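Local atomic coordinates of glycosyl hydrolases family 2, sugar binding domain protein (Bacteroides uniformis str. 3978 T3 ii, PDB entry 6D1P), a protein that probably hydrolyses O-glycosidic bonds as a family 2 glycoside hydrolase, a beta-glucuronidase of a human gut bacterium. Residues V48-T53 / K57-P62; Y121-R126 / E146-T151; P606-Y611 / G627-V632. All coordinates share one frame; numbering follows the deposited sequence.

Interaction 1: V48-T53 / K57-P62; sequences VMRPIT and KPETVP
Ile-52 faces Glu-59 with their CA atoms 6.4 Å apart, and Thr-53 faces Lys-57 at 6.7 Å between CA atoms, so the chain doubles back on itself. The first segment leaves its helix at Arg-50 and runs extended as far as Ile-52; the second makes a short 3-10 turn at 58-60. Glu-59 carries the contact. Its CG sits between backbone N and carbonyl carbon (chi1 66°) and the side chain is bent at chi2, which swings the carboxylate across Thr-53. There Glu-59 OE2 is gripped twice: Thr-53 N meets its anti lone pair at 2.8 Å, N-H...O angle 156°, while Thr-53 OG1 gives its proton to the syn lone pair at 2.7 Å. Thr-53 OG1 in turn accepts from Lys-57 NZ at 3.1 Å, so the hydroxyl donates to the carboxylate and accepts from the lysine. Further in, the guanidinium of Arg-50 lies with one face on Glu-59 CB, NE to CB 3.4 Å. Two waters in the guanidinium plane link NE to Glu-59 O and NH2 to Val-61 O. Its NH1 turns to the second subunit, meeting Gly-433 O and Asp-434 of that chain. This surface loop connects helix 45-49 to strand 65-67 in the sugar-binding domain; at its root Val-48 and Met-49 pack on strand 162-169, and Met-49 also touches Tyr-123.

Interaction 2: Y121-R126 / E146-T151; sequences YVYTTR and EAFRRT
Tyr-123 and Phe-148 both hold CG opposite the backbone N, chi1 -167° in the tyrosine and 176° in the phenylalanine, and these torsions send the two rings into the space between a hairpin tip and a helix end. The CA atoms of Tyr-123 and Phe-148 stay 7.8 Å apart, so the side chains alone bridge the gap. Tyr-123 is the second residue of a type II' turn running from Val-122 to Thr-125, the tight connection of the beta hairpin formed by strands 117-122 and 125-131. Its positive phi belongs to a region seldom used by residues other than glycine. The turn is closed by two backbone bonds, Val-122 N to Thr-125 O at 3.0 Å and Thr-125 N to Val-122 O at 2.9 Å.

Phe-148 comes in by one side of its ring: CE1 lies over a face of the tyrosine ring, offset toward the rim, 3.8 Å from Tyr-123 CG, and CD1 rests 3.9 Å from Tyr-123 CB. The ring planes are inclined at 45° with centroids 5.4 Å apart, an oblique pair. On the opposite face of the tyrosine the methyl CG2 of Thr-124 sits over the ring centre, 3.5 Å above its plane, so the ring is sandwiched between a methyl and an aromatic CH.

Around them Phe-148 also packs on Ile-162 and Pro-163 of strand 162-169, and Tyr-123 on Leu-153 of helix 152-156 and Trp-46 of helix 45-49. No hydrogen bond or charge pair crosses between the segments. The helix end is therefore held to the hairpin by apolar packing, through shape and dispersion, without a directional bond to fix the tilt of one ring against the other.

Interaction 3: P606-Y611 / G627-V632; sequences PKESYY and GHSWPV
Glu-608, in the segment that leads into helix 609-617 at the end of the TIM-barrel region, reaches into the type I beta turn Gly-627 to Trp-630 and takes the amides of Gly-627 and Ser-629, and weakly that of His-628, with one carboxylate. Glu-608 OE1 accepts from Gly-627 N at 2.8 Å in a nearly straight bond (172°); the donor comes in on the syn side, 26° out of the carboxylate plane. A weak bond from His-628 N, at 3.2 Å, ends on the same Glu-608 OE1, which also pairs with His-624 NE2. Glu-608 OE2 takes Ser-629 N at 2.8 Å and the proton of Ser-629 OG at 2.9 Å. The buried acceptor thus collects donors on both oxygens, and the cluster would probably favour its charged form. The turn closes itself with Trp-630 N to Gly-627 O at 3.0 Å. Were Glu-608 an alanine, the amides of Gly-627 and Ser-629 would probably lose their acceptor, and Ser-629 OG and His-624 a partner, leaving the turn less firmly tied to 606-611.

Neighbours complete the network. Ser-629 OG also bonds to His-522 NE2, the backbone N of Glu-608 is taken by Glu-550 OE1, and His-628 NE2 pairs with Asp-702 OD2 on strand 698-709. The loop before strand 632-634 is in this way fastened both to the barrel side and to the following beta domain. At OE2 the two serine donors come from different directions: OG uses the anti lone pair, whereas Ser-629 N descends from above the carboxylate, 46° out of its plane.

Overall arrangement
Interactions 1, 2 and 3 follow one another along the chain, each closing before the next opens. The first two share the sugar-binding domain, with centres 20 Å apart, and they touch where Met-49, at the end of helix 45-49, packs against the turn of hairpin 117-131; strand 162-169 lies against both. Each also borders the second subunit, interaction 1 through several residues and interaction 2 through Thr-124. Interaction 3 is remote, its centre 54 Å from that of interaction 1 and 57 Å from that of interaction 2. It joins the TIM-barrel end to the next beta domain. The N-terminal pair of contacts thus lies beside the second subunit, while interaction 3, which no other chain touches, joins parts within one chain.

Interaction 1: V48-T53 / K57-P62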
loop_
_atom_site.group_PDB
_atom_site.type_symbol
_atom_site.label_atom_id
_atom_site.label_comp_id
_atom_site.label_asym_id
_atom_site.label_seq_id
_atom_site.Cartn_x
_atom_site.Cartn_y
_atom_site.Cartn_z
ATOM N N VAL A 48 -13.615 13.235 5.220
ATOM C CA VAL A 48 -12.446 13.601 6.016
ATOM C C VAL A 48 -12.869 14.427 7.217
ATOM O O VAL A 48 -12.279 14.322 8.299
ATOM C CB VAL A 48 -11.434 14.363 5.137
ATOM C CG1 VAL A 48 -10.270 14.959 5.974
ATOM C CG2 VAL A 48 -10.913 13.462 4.029
ATOM N N MET A 49 -13.890 15.251 7.043
ATOM C CA MET A 49 -14.290 16.239 8.032
ATOM C C MET A 49 -15.397 15.752 8.960
ATOM O O MET A 49 -15.602 16.354 10.017
ATOM C CB MET A 49 -14.749 17.515 7.309
ATOM C CG MET A 49 -13.610 18.278 6.620
ATOM S SD MET A 49 -12.517 18.891 7.891
ATOM C CE MET A 49 -11.146 19.575 6.958
ATOM N N ARG A 50 -16.097 14.675 8.607
ATOM C CA ARG A 50 -17.307 14.301 9.324
ATOM C C ARG A 50 -16.989 13.880 10.762
ATOM O O ARG A 50 -15.869 13.469 11.067
ATOM C CB ARG A 50 -18.030 13.181 8.582
ATOM C CG ARG A 50 -17.427 11.798 8.743
ATOM C CD ARG A 50 -18.312 10.789 8.034
ATOM N NE ARG A 50 -17.614 9.552 7.708
ATOM C CZ ARG A 50 -18.146 8.603 6.956
ATOM N NH1 ARG A 50 -19.370 8.762 6.477
ATOM N NH2 ARG A 50 -17.462 7.505 6.677
ATOM N N PRO A 51 -17.966 13.984 11.665
ATOM C CA PRO A 51 -17.719 13.681 13.079
ATOM C C PRO A 51 -17.916 12.208 13.412
ATOM O O PRO A 51 -18.551 11.451 12.677
ATOM C CB PRO A 51 -18.770 14.536 13.792
ATOM C CG PRO A 51 -19.918 14.546 12.831
ATOM C CD PRO A 51 -19.340 14.474 11.445
ATOM N N ILE A 52 -17.349 11.813 14.547
ATOM C CA ILE A 52 -17.461 10.445 15.047
ATOM C C ILE A 52 -18.735 10.347 15.880
ATOM O O ILE A 52 -18.881 11.059 16.878
ATOM C CB ILE A 52 -16.230 10.065 15.885
ATOM C CG1 ILE A 52 -14.940 10.431 15.144
ATOM C CG2 ILE A 52 -16.271 8.592 16.248
ATOM C CD1 ILE A 52 -14.637 9.575 13.936
ATOM N N THR A 53 -19.661 9.472 15.481
ATOM C CA THR A 53 -20.924 9.391 16.209
ATOM C C THR A 53 -20.832 8.466 17.408
ATOM O O THR A 53 -21.594 8.634 18.364
ATOM C CB THR A 53 -22.078 8.934 15.303
ATOM O OG1 THR A 53 -21.995 7.524 15.043
ATOM C CG2 THR A 53 -22.075 9.700 13.998
ATOM N N LYS A 57 -18.386 2.857 15.448
ATOM C CA LYS A 57 -19.344 3.121 14.369
ATOM C C LYS A 57 -18.632 3.083 13.015
ATOM O O LYS A 57 -17.411 3.239 12.951
ATOM C CB LYS A 57 -20.020 4.480 14.572
ATOM C CG LYS A 57 -20.962 4.555 15.780
ATOM C CD LYS A 57 -22.100 3.559 15.653
ATOM C CE LYS A 57 -23.380 4.107 16.289
ATOM N NZ LYS A 57 -23.969 5.227 15.482
ATOM N N PRO A 58 -19.368 2.889 11.913
ATOM C CA PRO A 58 -18.681 2.693 10.622
ATOM C C PRO A 58 -17.720 3.810 10.249
ATOM O O PRO A 58 -16.729 3.550 9.556
ATOM C CB PRO A 58 -19.841 2.579 9.621
ATOM C CG PRO A 58 -20.978 2.051 10.448
ATOM C CD PRO A 58 -20.824 2.692 11.797
ATOM N N GLU A 59 -17.942 5.034 10.708
ATOM C CA GLU A 59 -17.016 6.099 10.346
ATOM C C GLU A 59 -15.735 6.096 11.190
ATOM O O GLU A 59 -14.883 6.974 10.996
ATOM C CB GLU A 59 -17.737 7.458 10.416
ATOM C CG GLU A 59 -18.195 7.917 11.799
ATOM C CD GLU A 59 -19.471 7.228 12.312
ATOM O OE1 GLU A 59 -20.088 6.412 11.584
ATOM O OE2 GLU A 59 -19.850 7.518 13.468
ATOM N N THR A 60 -15.581 5.117 12.098
ATOM C CA THR A 60 -14.362 4.912 12.891
ATOM C C THR A 60 -13.224 4.329 12.062
ATOM O O THR A 60 -12.072 4.357 12.508
ATOM C CB THR A 60 -14.655 3.975 14.079
ATOM O OG1 THR A 60 -15.775 4.473 14.807
ATOM C CG2 THR A 60 -13.462 3.877 15.042
ATOM N N VAL A 61 -13.524 3.780 10.893
ATOM C CA VAL A 61 -12.507 3.278 9.975
ATOM C C VAL A 61 -12.656 4.033 8.660
ATOM O O VAL A 61 -13.736 4.565 8.349
ATOM C CB VAL A 61 -12.613 1.745 9.785
ATOM C CG1 VAL A 61 -12.580 1.039 11.140
ATOM C CG2 VAL A 61 -13.853 1.375 8.998
ATOM N N PRO A 62 -11.577 4.116 7.855
ATOM C CA PRO A 62 -10.229 3.588 8.112
ATOM C C PRO A 62 -9.493 4.321 9.233
ATOM O O PRO A 62 -9.899 5.425 9.613
ATOM C CB PRO A 62 -9.514 3.785 6.764
ATOM C CG PRO A 62 -10.296 4.872 6.066
ATOM C CD PRO A 62 -11.702 4.694 6.504
HETATM O O HOH W 1 -14.390 6.913 7.268
HETATM O O HOH W 2 -14.982 9.196 8.904
#

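Interaction 2: Y121-R126 / E146-T151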
loop_
_atom_site.group_PDB
_atom_site.type_symbol
_atom_site.label_atom_id
_atom_site.label_comp_id
_atom_site.label_asym_id
_atom_site.label_seq_id
_atom_site.Cartn_x
_atom_site.Cartn_y
_atom_site.Cartn_z
ATOM N N TYR A 121 -7.571 22.339 2.048
ATOM C CA TYR A 121 -8.968 22.523 2.414
ATOM C C TYR A 121 -9.076 23.159 3.788
ATOM O O TYR A 121 -8.395 22.736 4.724
ATOM C CB TYR A 121 -9.717 21.193 2.424
ATOM C CG TYR A 121 -9.804 20.497 1.092
ATOM C CD1 TYR A 121 -8.726 19.769 0.584
ATOM C CD2 TYR A 121 -10.983 20.528 0.356
ATOM C CE1 TYR A 121 -8.826 19.112 -0.639
ATOM C CE2 TYR A 121 -11.087 19.882 -0.864
ATOM C CZ TYR A 121 -10.016 19.177 -1.361
ATOM O OH TYR A 121 -10.146 18.534 -2.578
ATOM N N VAL A 122 -9.918 24.182 3.898
ATOM C CA VAL A 122 -10.473 24.643 5.167
ATOM C C VAL A 122 -11.864 24.029 5.290
ATOM O O VAL A 122 -12.735 24.277 4.443
ATOM C CB VAL A 122 -10.549 26.176 5.226
ATOM C CG1 VAL A 122 -11.406 26.623 6.421
ATOM C CG2 VAL A 122 -9.159 26.808 5.270
ATOM N N TYR A 123 -12.081 23.233 6.332
ATOM C CA TYR A 123 -13.305 22.445 6.435
ATOM C C TYR A 123 -13.618 21.787 5.087
ATOM O O TYR A 123 -12.787 21.035 4.572
ATOM C CB TYR A 123 -14.460 23.319 6.934
ATOM C CG TYR A 123 -15.683 22.536 7.356
ATOM C CD1 TYR A 123 -16.947 22.905 6.914
ATOM C CD2 TYR A 123 -15.570 21.415 8.176
ATOM C CE1 TYR A 123 -18.078 22.183 7.282
ATOM C CE2 TYR A 123 -16.692 20.692 8.556
ATOM C CZ TYR A 123 -17.951 21.083 8.100
ATOM O OH TYR A 123 -19.078 20.375 8.463
ATOM N N THR A 124 -14.770 22.074 4.475
ATOM C CA THR A 124 -15.158 21.387 3.251
ATOM C C THR A 124 -14.912 22.209 2.000
ATOM O O THR A 124 -15.467 21.891 0.944
ATOM C CB THR A 124 -16.631 20.989 3.298
ATOM O OG1 THR A 124 -17.434 22.175 3.296
ATOM C CG2 THR A 124 -16.909 20.177 4.538
ATOM N N THR A 125 -14.098 23.246 2.093
ATOM C CA THR A 125 -13.880 24.181 1.003
ATOM C C THR A 125 -12.433 24.066 0.540
ATOM O O THR A 125 -11.508 24.235 1.344
ATOM C CB THR A 125 -14.185 25.606 1.462
ATOM O OG1 THR A 125 -15.508 25.654 2.004
ATOM C CG2 THR A 125 -14.082 26.579 0.290
ATOM N N ARG A 126 -12.232 23.788 -0.748
ATOM C CA ARG A 126 -10.875 23.753 -1.277
ATOM C C ARG A 126 -10.349 25.170 -1.456
ATOM O O ARG A 126 -11.052 26.044 -1.968
ATOM C CB ARG A 126 -10.827 23.001 -2.602
ATOM C CG ARG A 126 -9.480 23.115 -3.285
ATOM C CD ARG A 126 -8.951 21.787 -3.800
ATOM N NE ARG A 126 -9.751 21.246 -4.880
ATOM C CZ ARG A 126 -9.757 21.720 -6.119
ATOM N NH1 ARG A 126 -10.539 21.152 -7.034
ATOM N NH2 ARG A 126 -9.000 22.765 -6.443
ATOM N N GLU A 146 -12.843 33.075 7.865
ATOM C CA GLU A 146 -13.931 33.976 8.203
ATOM C C GLU A 146 -15.270 33.288 7.974
ATOM O O GLU A 146 -16.000 33.019 8.936
ATOM C CB GLU A 146 -13.818 35.265 7.388
ATOM C CG GLU A 146 -14.915 36.279 7.684
ATOM C CD GLU A 146 -15.063 36.572 9.175
ATOM O OE1 GLU A 146 -14.025 36.756 9.859
ATOM O OE2 GLU A 146 -16.219 36.609 9.661
ATOM N N ALA A 147 -15.588 32.969 6.713
ATOM C CA ALA A 147 -16.878 32.356 6.410
ATOM C C ALA A 147 -17.135 31.121 7.251
ATOM O O ALA A 147 -18.295 30.762 7.466
ATOM C CB ALA A 147 -16.978 31.987 4.930
ATOM N N PHE A 148 -16.085 30.474 7.747
ATOM C CA PHE A 148 -16.291 29.322 8.611
ATOM C C PHE A 148 -16.604 29.740 10.043
ATOM O O PHE A 148 -17.443 29.118 10.702
ATOM C CB PHE A 148 -15.066 28.419 8.578
ATOM C CG PHE A 148 -15.152 27.266 9.520
ATOM C CD1 PHE A 148 -15.949 26.173 9.219
ATOM C CD2 PHE A 148 -14.438 27.273 10.712
ATOM C CE1 PHE A 148 -16.033 25.100 10.093
ATOM C CE2 PHE A 148 -14.521 26.203 11.588
ATOM C CZ PHE A 148 -15.319 25.119 11.276
ATOM N N ARG A 149 -15.939 30.780 10.550
ATOM C CA ARG A 149 -16.288 31.269 11.879
ATOM C C ARG A 149 -17.738 31.738 11.936
ATOM O O ARG A 149 -18.388 31.619 12.983
ATOM C CB ARG A 149 -15.336 32.388 12.293
ATOM C CG ARG A 149 -14.125 31.896 13.062
ATOM C CD ARG A 149 -12.918 32.826 12.864
ATOM N NE ARG A 149 -11.760 32.381 13.639
ATOM C CZ ARG A 149 -10.552 32.941 13.597
ATOM N NH1 ARG A 149 -10.324 33.987 12.803
ATOM N NH2 ARG A 149 -9.564 32.449 14.351
ATOM N N ARG A 150 -18.273 32.230 10.815
ATOM C CA ARG A 150 -19.660 32.671 10.718
ATOM C C ARG A 150 -20.621 31.498 10.576
ATOM O O ARG A 150 -21.672 31.627 9.940
ATOM C CB ARG A 150 -19.839 33.618 9.528
ATOM C CG ARG A 150 -19.092 34.927 9.653
ATOM C CD ARG A 150 -18.709 35.466 8.270
ATOM N NE ARG A 150 -19.803 36.127 7.554
ATOM C CZ ARG A 150 -19.710 37.344 7.017
ATOM N NH1 ARG A 150 -18.570 38.019 7.111
ATOM N NH2 ARG A 150 -20.745 37.883 6.373
ATOM N N THR A 151 -20.269 30.350 11.147
ATOM C CA THR A 151 -21.108 29.164 11.191
ATOM C C THR A 151 -21.116 28.605 12.604
ATOM O O THR A 151 -20.138 28.765 13.344
ATOM C CB THR A 151 -20.612 28.080 10.226
ATOM O OG1 THR A 151 -19.329 27.616 10.663
ATOM C CG2 THR A 151 -20.499 28.630 8.817
#

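Interaction 3: P606-Y611 / G627-V632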
loop_
_atom_site.group_PDB
_atom_site.type_symbol
_atom_site.label_atom_id
_atom_site.label_comp_id
_atom_site.label_asym_id
_atom_site.label_seq_id
_atom_site.Cartn_x
_atom_site.Cartn_y
_atom_site.Cartn_z
ATOM N N PRO A 606 30.239 8.149 7.557
ATOM C CA PRO A 606 31.237 8.292 6.485
ATOM C C PRO A 606 31.813 6.965 6.014
ATOM O O PRO A 606 32.163 6.097 6.816
ATOM C CB PRO A 606 32.324 9.164 7.128
ATOM C CG PRO A 606 31.603 9.918 8.224
ATOM C CD PRO A 606 30.518 9.014 8.716
ATOM N N LYS A 607 31.898 6.813 4.692
ATOM C CA LYS A 607 32.765 5.809 4.099
ATOM C C LYS A 607 34.209 6.305 4.148
ATOM O O LYS A 607 34.479 7.474 4.419
ATOM C CB LYS A 607 32.373 5.525 2.643
ATOM C CG LYS A 607 30.894 5.222 2.398
ATOM C CD LYS A 607 30.654 4.870 0.937
ATOM C CE LYS A 607 29.160 4.737 0.626
ATOM N NZ LYS A 607 28.823 4.610 -0.839
ATOM N N GLU A 608 35.147 5.411 3.854
ATOM C CA GLU A 608 36.545 5.826 3.876
ATOM C C GLU A 608 36.920 6.685 2.673
ATOM O O GLU A 608 37.956 7.362 2.708
ATOM C CB GLU A 608 37.440 4.592 3.994
ATOM C CG GLU A 608 36.988 3.694 5.163
ATOM C CD GLU A 608 38.124 2.959 5.855
ATOM O OE1 GLU A 608 39.195 3.580 6.138
ATOM O OE2 GLU A 608 37.946 1.752 6.105
ATOM N N SER A 609 36.082 6.721 1.643
ATOM C CA SER A 609 36.308 7.652 0.549
ATOM C C SER A 609 36.063 9.094 0.958
ATOM O O SER A 609 36.584 9.999 0.302
ATOM C CB SER A 609 35.403 7.304 -0.617
ATOM O OG SER A 609 34.071 7.137 -0.150
ATOM N N TYR A 610 35.257 9.335 2.002
ATOM C CA TYR A 610 35.064 10.704 2.479
ATOM C C TYR A 610 36.400 11.360 2.847
ATOM O O TYR A 610 36.557 12.574 2.684
ATOM C CB TYR A 610 34.105 10.705 3.678
ATOM C CG TYR A 610 33.921 12.059 4.370
ATOM C CD1 TYR A 610 34.768 12.457 5.416
ATOM C CD2 TYR A 610 32.889 12.925 4.001
ATOM C CE1 TYR A 610 34.592 13.695 6.065
ATOM C CE2 TYR A 610 32.714 14.166 4.637
ATOM C CZ TYR A 610 33.577 14.544 5.669
ATOM O OH TYR A 610 33.402 15.762 6.302
ATOM N N TYR A 611 37.371 10.569 3.325
ATOM C CA TYR A 611 38.672 11.085 3.755
ATOM C C TYR A 611 39.620 11.277 2.585
ATOM O O TYR A 611 40.521 12.123 2.655
ATOM C CB TYR A 611 39.285 10.138 4.794
ATOM C CG TYR A 611 38.322 9.944 5.948
ATOM C CD1 TYR A 611 38.158 10.950 6.891
ATOM C CD2 TYR A 611 37.526 8.802 6.055
ATOM C CE1 TYR A 611 37.265 10.825 7.920
ATOM C CE2 TYR A 611 36.608 8.668 7.108
ATOM C CZ TYR A 611 36.489 9.695 8.027
ATOM O OH TYR A 611 35.621 9.648 9.074
ATOM N N GLY A 627 41.320 1.774 6.156
ATOM C CA GLY A 627 41.060 0.435 6.638
ATOM C C GLY A 627 40.353 0.366 7.980
ATOM O O GLY A 627 40.277 -0.710 8.565
ATOM N N HIS A 628 39.834 1.489 8.481
ATOM C CA HIS A 628 39.047 1.458 9.711
ATOM C C HIS A 628 37.891 0.462 9.615
ATOM O O HIS A 628 37.536 -0.189 10.607
ATOM C CB HIS A 628 38.494 2.846 10.017
ATOM C CG HIS A 628 39.489 3.791 10.599
ATOM N ND1 HIS A 628 39.461 4.171 11.923
ATOM C CD2 HIS A 628 40.521 4.462 10.035
ATOM C CE1 HIS A 628 40.439 5.026 12.154
ATOM N NE2 HIS A 628 41.097 5.220 11.025
ATOM N N SER A 629 37.272 0.351 8.434
ATOM C CA SER A 629 36.166 -0.571 8.218
ATOM C C SER A 629 36.608 -1.846 7.506
ATOM O O SER A 629 35.773 -2.550 6.928
ATOM C CB SER A 629 35.036 0.119 7.443
ATOM O OG SER A 629 35.366 0.329 6.070
ATOM N N TRP A 630 37.899 -2.170 7.555
ATOM C CA TRP A 630 38.447 -3.356 6.894
ATOM C C TRP A 630 39.040 -4.256 7.975
ATOM O O TRP A 630 40.215 -4.103 8.349
ATOM C CB TRP A 630 39.475 -2.943 5.840
ATOM C CG TRP A 630 39.953 -4.033 4.932
ATOM C CD1 TRP A 630 39.785 -5.381 5.093
ATOM C CD2 TRP A 630 40.695 -3.863 3.711
ATOM N NE1 TRP A 630 40.372 -6.061 4.047
ATOM C CE2 TRP A 630 40.933 -5.151 3.184
ATOM C CE3 TRP A 630 41.176 -2.746 3.011
ATOM C CZ2 TRP A 630 41.635 -5.352 1.996
ATOM C CZ3 TRP A 630 41.854 -2.949 1.822
ATOM C CH2 TRP A 630 42.086 -4.240 1.332
ATOM N N PRO A 631 38.253 -5.212 8.517
ATOM C CA PRO A 631 38.686 -5.929 9.727
ATOM C C PRO A 631 39.673 -7.056 9.457
ATOM O O PRO A 631 40.492 -7.391 10.325
ATOM C CB PRO A 631 37.370 -6.482 10.302
ATOM C CG PRO A 631 36.273 -6.204 9.218
ATOM C CD PRO A 631 36.967 -5.723 7.997
ATOM N N VAL A 632 39.600 -7.664 8.275
ATOM C CA VAL A 632 40.415 -8.828 7.950
ATOM C C VAL A 632 41.087 -8.605 6.596
ATOM O O VAL A 632 40.417 -8.627 5.552
ATOM C CB VAL A 632 39.592 -10.122 7.935
ATOM C CG1 VAL A 632 40.471 -11.285 7.518
ATOM C CG2 VAL A 632 38.997 -10.379 9.306
#